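PDB 3GEE: tRNA modification GTPase MnmE from Chlorobium tepidum, which probably hydrolyses GTP at a high intrinsic rate and helps add a carboxymethylaminomethyl group to the wobble uridine of certain tRNAs. Local coordinates for residues 232-237 with 312-317; 318-323 with 346-351. All coordinates share one frame; numbering follows the deposited sequence.

Interaction 1 (232-237 with 312-317)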
loop_
_atom_site.group_PDB
_atom_site.type_symbol
_atom_site.label_atom_id
_atom_site.label_comp_id
_atom_site.label_asym_id
_atom_site.label_seq_id
_atom_site.Cartn_x
_atom_site.Cartn_y
_atom_site.Cartn_z
ATOM N N GLU A 232 -10.795 11.713 17.611
ATOM C CA GLU A 232 -11.855 11.395 16.653
ATOM C C GLU A 232 -12.558 12.620 16.061
ATOM O O GLU A 232 -13.603 12.489 15.426
ATOM C CB GLU A 232 -12.858 10.391 17.236
ATOM C CG GLU A 232 -13.522 10.801 18.532
ATOM C CD GLU A 232 -14.181 9.628 19.237
ATOM O OE1 GLU A 232 -15.261 9.817 19.841
ATOM O OE2 GLU A 232 -13.617 8.511 19.186
ATOM N N GLY A 233 -11.981 13.801 16.266
ATOM C CA GLY A 233 -12.488 15.019 15.637
ATOM C C GLY A 233 -13.758 15.584 16.242
ATOM O O GLY A 233 -14.446 14.921 17.022
ATOM N N VAL A 234 -14.061 16.825 15.873
ATOM C CA VAL A 234 -15.273 17.506 16.311
ATOM C C VAL A 234 -16.468 16.914 15.571
ATOM O O VAL A 234 -16.613 17.099 14.360
ATOM C CB VAL A 234 -15.184 19.033 16.054
ATOM C CG1 VAL A 234 -16.507 19.725 16.357
ATOM C CG2 VAL A 234 -14.062 19.652 16.872
ATOM N N SER A 235 -17.308 16.185 16.301
ATOM C CA SER A 235 -18.506 15.587 15.721
ATOM C C SER A 235 -19.550 16.665 15.480
ATOM O O SER A 235 -19.922 17.400 16.397
ATOM C CB SER A 235 -19.064 14.494 16.628
ATOM O OG SER A 235 -19.415 15.025 17.889
ATOM N N THR A 236 -20.002 16.770 14.237
ATOM C CA THR A 236 -20.928 17.825 13.849
ATOM C C THR A 236 -22.154 17.252 13.143
ATOM O O THR A 236 -22.033 16.443 12.218
ATOM C CB THR A 236 -20.249 18.892 12.951
ATOM O OG1 THR A 236 -19.850 18.296 11.713
ATOM C CG2 THR A 236 -19.018 19.467 13.624
ATOM N N VAL A 237 -23.332 17.672 13.594
ATOM C CA VAL A 237 -24.584 17.276 12.956
ATOM C C VAL A 237 -25.069 18.394 12.039
ATOM O O VAL A 237 -25.018 19.572 12.398
ATOM C CB VAL A 237 -25.681 16.919 13.991
ATOM C CG1 VAL A 237 -26.996 16.594 13.295
ATOM C CG2 VAL A 237 -25.243 15.741 14.849
ATOM N N GLU A 312 -24.556 13.714 22.282
ATOM C CA GLU A 312 -23.124 13.665 21.951
ATOM C C GLU A 312 -22.885 14.149 20.521
ATOM O O GLU A 312 -22.839 13.363 19.573
ATOM C CB GLU A 312 -22.508 12.271 22.188
ATOM C CG GLU A 312 -22.519 11.802 23.647
ATOM C CD GLU A 312 -21.665 12.672 24.563
ATOM O OE1 GLU A 312 -20.457 12.838 24.279
ATOM O OE2 GLU A 312 -22.205 13.183 25.570
ATOM N N ALA A 313 -22.765 15.466 20.393
ATOM C CA ALA A 313 -22.453 16.141 19.140
ATOM C C ALA A 313 -21.899 17.506 19.518
ATOM O O ALA A 313 -22.566 18.276 20.205
ATOM C CB ALA A 313 -23.698 16.283 18.277
ATOM N N ASP A 314 -20.676 17.795 19.089
ATOM C CA ASP A 314 -19.978 19.007 19.517
ATOM C C ASP A 314 -20.552 20.271 18.889
ATOM O O ASP A 314 -20.629 21.314 19.540
ATOM C CB ASP A 314 -18.484 18.910 19.200
ATOM C CG ASP A 314 -17.849 17.653 19.747
ATOM O OD1 ASP A 314 -17.961 17.405 20.967
ATOM O OD2 ASP A 314 -17.230 16.912 18.955
ATOM N N LEU A 315 -20.948 20.166 17.624
ATOM C CA LEU A 315 -21.402 21.315 16.855
ATOM C C LEU A 315 -22.607 20.952 16.003
ATOM O O LEU A 315 -22.558 20.013 15.212
ATOM C CB LEU A 315 -20.259 21.845 15.980
ATOM C CG LEU A 315 -20.491 22.875 14.871
ATOM C CD1 LEU A 315 -21.021 24.183 15.432
ATOM C CD2 LEU A 315 -19.204 23.117 14.100
ATOM N N ILE A 316 -23.695 21.693 16.183
ATOM C CA ILE A 316 -24.881 21.521 15.353
ATOM C C ILE A 316 -24.988 22.683 14.376
ATOM O O ILE A 316 -24.939 23.849 14.776
ATOM C CB ILE A 316 -26.181 21.404 16.186
ATOM C CG1 ILE A 316 -26.049 20.303 17.242
ATOM C CG2 ILE A 316 -27.365 21.126 15.268
ATOM C CD1 ILE A 316 -27.178 20.258 18.253
ATOM N N LEU A 317 -25.099 22.352 13.092
ATOM C CA LEU A 317 -25.398 23.337 12.068
ATOM C C LEU A 317 -26.832 23.123 11.616
ATOM O O LEU A 317 -27.145 22.097 11.003
ATOM C CB LEU A 317 -24.450 23.216 10.868
ATOM C CG LEU A 317 -22.928 23.354 10.999
ATOM C CD1 LEU A 317 -22.290 23.221 9.626
ATOM C CD2 LEU A 317 -22.499 24.662 11.649
#
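Thr236 and Leu315 lie side by side on one face of a parallel strand pair, the CG2 methyl of Thr236 resting 3.6 Å from CB of Leu315. Thr236 carries this methyl anti to its carbonyl carbon, beside CB, CG and CD2 of Leu315. On the other face CG2 of Val237 meets CB of Ala313 at 3.8 Å. Backbone hydrogen bonds run from Leu315 N to Ser235 O, from Val237 N to Leu315 O and from Leu317 N to Val237 O, the last 2.9 Å long. The axes of 234-237 and 315-317 make an angle of 27°. This is the buried part, within the central sheet of the G domain, where strand 234-239 leads toward the P-loop with Lys246, a predicted GTP-binding residue. Strand 281-286 takes the other edge of 234-239. The start of the pairing is more exposed and more polar. There CG of Asp314 sits beside its own backbone N (chi1 -53°), and OD2 accepts Ser235 N at 2.8 Å on its anti side, 19° from the carboxylate plane. Asp314 N in turn donates to Ser235 OG at 3.3 Å. Still farther out, the exposed Glu312 and OD1 of Asp314 both form salt bridges with Arg228.

Interaction 2 (318-323 with 346-351). With GDP (guanosine-5'-diphosphate), chain B.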
loop_
_atom_site.group_PDB
_atom_site.type_symbol
_atom_site.label_atom_id
_atom_site.label_comp_id
_atom_site.label_asym_id
_atom_site.label_seq_id
_atom_site.Cartn_x
_atom_site.Cartn_y
_atom_site.Cartn_z
ATOM N N TYR A 318 -27.707 24.074 11.939
ATOM C CA TYR A 318 -29.072 24.039 11.427
ATOM C C TYR A 318 -29.171 24.806 10.116
ATOM O O TYR A 318 -28.958 26.019 10.072
ATOM C CB TYR A 318 -30.100 24.559 12.438
ATOM C CG TYR A 318 -31.505 24.118 12.085
ATOM C CD1 TYR A 318 -32.079 23.008 12.698
ATOM C CD2 TYR A 318 -32.244 24.784 11.108
ATOM C CE1 TYR A 318 -33.362 22.581 12.362
ATOM C CE2 TYR A 318 -33.523 24.367 10.762
ATOM C CZ TYR A 318 -34.079 23.266 11.392
ATOM O OH TYR A 318 -35.348 22.849 11.051
ATOM N N LEU A 319 -29.481 24.075 9.051
ATOM C CA LEU A 319 -29.670 24.661 7.738
ATOM C C LEU A 319 -31.134 24.973 7.499
ATOM O O LEU A 319 -32.008 24.128 7.709
ATOM C CB LEU A 319 -29.169 23.719 6.646
ATOM C CG LEU A 319 -27.726 23.848 6.157
ATOM C CD1 LEU A 319 -27.419 22.701 5.223
ATOM C CD2 LEU A 319 -27.493 25.166 5.440
ATOM N N LEU A 320 -31.396 26.196 7.060
ATOM C CA LEU A 320 -32.732 26.583 6.648
ATOM C C LEU A 320 -32.613 27.503 5.433
ATOM O O LEU A 320 -31.756 28.392 5.414
ATOM C CB LEU A 320 -33.486 27.237 7.818
ATOM C CG LEU A 320 -33.519 28.749 8.066
ATOM C CD1 LEU A 320 -34.576 29.077 9.103
ATOM C CD2 LEU A 320 -32.162 29.280 8.502
ATOM N N ASP A 321 -33.435 27.277 4.409
ATOM C CA ASP A 321 -33.305 28.081 3.187
ATOM C C ASP A 321 -33.831 29.517 3.312
ATOM O O ASP A 321 -35.037 29.779 3.266
ATOM C CB ASP A 321 -33.776 27.367 1.898
ATOM C CG ASP A 321 -35.082 26.606 2.059
ATOM O OD1 ASP A 321 -35.417 26.193 3.191
ATOM O OD2 ASP A 321 -35.761 26.393 1.028
ATOM N N LEU A 322 -32.874 30.424 3.488
ATOM C CA LEU A 322 -33.099 31.847 3.685
ATOM C C LEU A 322 -33.993 32.426 2.602
ATOM O O LEU A 322 -33.759 32.203 1.412
ATOM C CB LEU A 322 -31.746 32.562 3.691
ATOM C CG LEU A 322 -31.585 34.066 3.905
ATOM C CD1 LEU A 322 -32.070 34.505 5.275
ATOM C CD2 LEU A 322 -30.122 34.427 3.724
ATOM N N GLY A 323 -35.027 33.149 3.029
ATOM C CA GLY A 323 -35.964 33.804 2.121
ATOM C C GLY A 323 -36.765 32.853 1.257
ATOM O O GLY A 323 -37.619 33.283 0.480
ATOM N N PHE A 346 -24.319 25.658 18.890
ATOM C CA PHE A 346 -25.347 25.854 17.883
ATOM C C PHE A 346 -24.957 26.933 16.890
ATOM O O PHE A 346 -24.317 27.922 17.246
ATOM C CB PHE A 346 -26.696 26.169 18.518
ATOM C CG PHE A 346 -27.849 25.647 17.729
ATOM C CD1 PHE A 346 -28.355 26.364 16.651
ATOM C CD2 PHE A 346 -28.407 24.416 18.036
ATOM C CE1 PHE A 346 -29.408 25.872 15.904
ATOM C CE2 PHE A 346 -29.465 23.916 17.298
ATOM C CZ PHE A 346 -29.967 24.644 16.228
ATOM N N LEU A 347 -25.350 26.729 15.638
ATOM C CA LEU A 347 -24.967 27.613 14.555
ATOM C C LEU A 347 -26.035 27.534 13.471
ATOM O O LEU A 347 -26.211 26.485 12.844
ATOM C CB LEU A 347 -23.602 27.179 14.012
ATOM C CG LEU A 347 -22.515 28.202 13.675
ATOM C CD1 LEU A 347 -22.824 28.924 12.375
ATOM C CD2 LEU A 347 -22.286 29.190 14.827
ATOM N N THR A 348 -26.759 28.636 13.272
ATOM C CA THR A 348 -27.845 28.680 12.290
ATOM C C THR A 348 -27.311 29.089 10.930
ATOM O O THR A 348 -26.746 30.173 10.767
ATOM C CB THR A 348 -28.982 29.629 12.717
ATOM O OG1 THR A 348 -29.443 29.254 14.018
ATOM C CG2 THR A 348 -30.153 29.564 11.734
ATOM N N VAL A 349 -27.499 28.204 9.960
ATOM C CA VAL A 349 -26.959 28.401 8.628
ATOM C C VAL A 349 -28.091 28.668 7.640
ATOM O O VAL A 349 -28.811 27.752 7.223
ATOM C CB VAL A 349 -26.117 27.190 8.179
ATOM C CG1 VAL A 349 -25.327 27.536 6.940
ATOM C CG2 VAL A 349 -25.178 26.749 9.293
ATOM N N ALA A 350 -28.243 29.940 7.287
ATOM C CA ALA A 350 -29.268 30.372 6.349
ATOM C C ALA A 350 -28.783 30.153 4.922
ATOM O O ALA A 350 -27.888 30.854 4.447
ATOM C CB ALA A 350 -29.619 31.833 6.590
ATOM N N ASN A 351 -29.370 29.166 4.249
ATOM C CA ASN A 351 -28.938 28.766 2.910
ATOM C C ASN A 351 -29.697 29.481 1.787
ATOM O O ASN A 351 -30.729 30.111 2.025
ATOM C CB ASN A 351 -29.051 27.245 2.752
ATOM C CG ASN A 351 -28.225 26.710 1.593
ATOM O OD1 ASN A 351 -27.232 27.316 1.185
ATOM N ND2 ASN A 351 -28.633 25.566 1.056
HETATM P PB GDP B . -31.366 18.161 1.251
HETATM O O1B GDP B . -30.097 17.438 1.628
HETATM O O2B GDP B . -32.140 18.538 2.490
HETATM O O3B GDP B . -32.209 17.273 0.369
HETATM O O3A GDP B . -30.995 19.499 0.448
HETATM P PA GDP B . -30.167 19.422 -0.927
HETATM O O1A GDP B . -28.712 19.711 -0.673
HETATM O O2A GDP B . -30.342 18.076 -1.591
HETATM O "O5'" GDP B . -30.809 20.598 -1.816
HETATM C "C5'" GDP B . -32.110 20.441 -2.380
HETATM C "C4'" GDP B . -32.229 21.325 -3.612
HETATM O "O4'" GDP B . -31.965 22.687 -3.261
HETATM C "C3'" GDP B . -31.222 20.923 -4.678
HETATM O "O3'" GDP B . -31.906 20.350 -5.798
HETATM C "C2'" GDP B . -30.465 22.194 -5.039
HETATM O "O2'" GDP B . -30.573 22.505 -6.433
HETATM C "C1'" GDP B . -31.090 23.306 -4.209
HETATM N N9 GDP B . -30.045 24.092 -3.506
HETATM C C8 GDP B . -29.306 23.665 -2.465
HETATM N N7 GDP B . -28.440 24.624 -2.050
HETATM C C5 GDP B . -28.620 25.700 -2.835
HETATM C C6 GDP B . -28.032 27.061 -2.936
HETATM O O6 GDP B . -27.127 27.438 -2.161
HETATM N N1 GDP B . -28.499 27.876 -3.894
HETATM C C2 GDP B . -29.473 27.505 -4.751
HETATM N N2 GDP B . -29.882 28.397 -5.685
HETATM N N3 GDP B . -30.058 26.274 -4.711
HETATM C C4 GDP B . -29.680 25.346 -3.794
#
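Leu319 and Val349 cross on the face of the strand pair that also bears Asn351, CD2 of Leu319 reaching within 3.5 Å of CG1 of Val349 and 3.7 Å of CB of Asn351. On the opposite face CD2 of Leu320 touches CG2 of Thr348 at 3.8 Å. Just past the strand's end, Leu322 presents CB, CG and both methyls to the single CB of Ala350, nearest at 3.7 Å from Leu322 CB. Toward the start of the pair, CB of Tyr318 lies 3.8 Å from both CE1 and CZ of the Phe346 ring. At the C-terminal end, CG of Asn351 is anti to its backbone N (chi1 -162°), and its amide lies beside the guanine of GDP: ND2 is 3.3 Å from N7, and OD1 is 3.3 Å from O6.

The backbone fixes this register. Donors alternate between strands in the hydrogen bonds Tyr318 N to Leu347 O, Val349 N to Tyr318 O, Leu320 N to Val349 O and Asn351 N to Leu320 O, the ladder of parallel strands whose axes diverge by 27°. Hydrogen bonds from ND2 to Ala244 O and from Ala379 N to OD1 hold both ends of the Asn351 amide and so fix its rotation. The hydroxyl of Thr348 is hydrogen-bonded to that of Thr372. Farther out, helix 331-340 covers Tyr318, Phe346 and Thr348, while helix 360-370 packs on Leu320, Leu322 and Thr348.

Asp354, three residues beyond Asn351, is also hydrogen-bonded to GDP through OD2. The two strands and helix 331-340 form a beta-alpha-beta unit, and the sequence from Asn351 to Asp354 at its end is the NKxD guanine-recognition motif of GTPases.

Overall arrangement
Following the chain from the N terminus, the first contacting segment lies mainly on strand 234-239, after helix 203-232. The chain then passes through helix 246-252 and the strand pair 274-278 and 281-286, with unmodelled stretches at 255-272 and 288-307, before interaction 1 closes this 74-residue excursion on strand 315-321. The same strand continues straight into interaction 2, which closes a shorter loop of 22 residues containing helix 331-340. The two closures are in series, neither nested nor crossed. The contacts, with centres about 17 Å apart, meet where Leu317 CD2 packs 3.6 Å from Leu347 CB. Together they join the strand before the P-loop to the strand whose last residue, Asn351, opens the guanine-recognition motif.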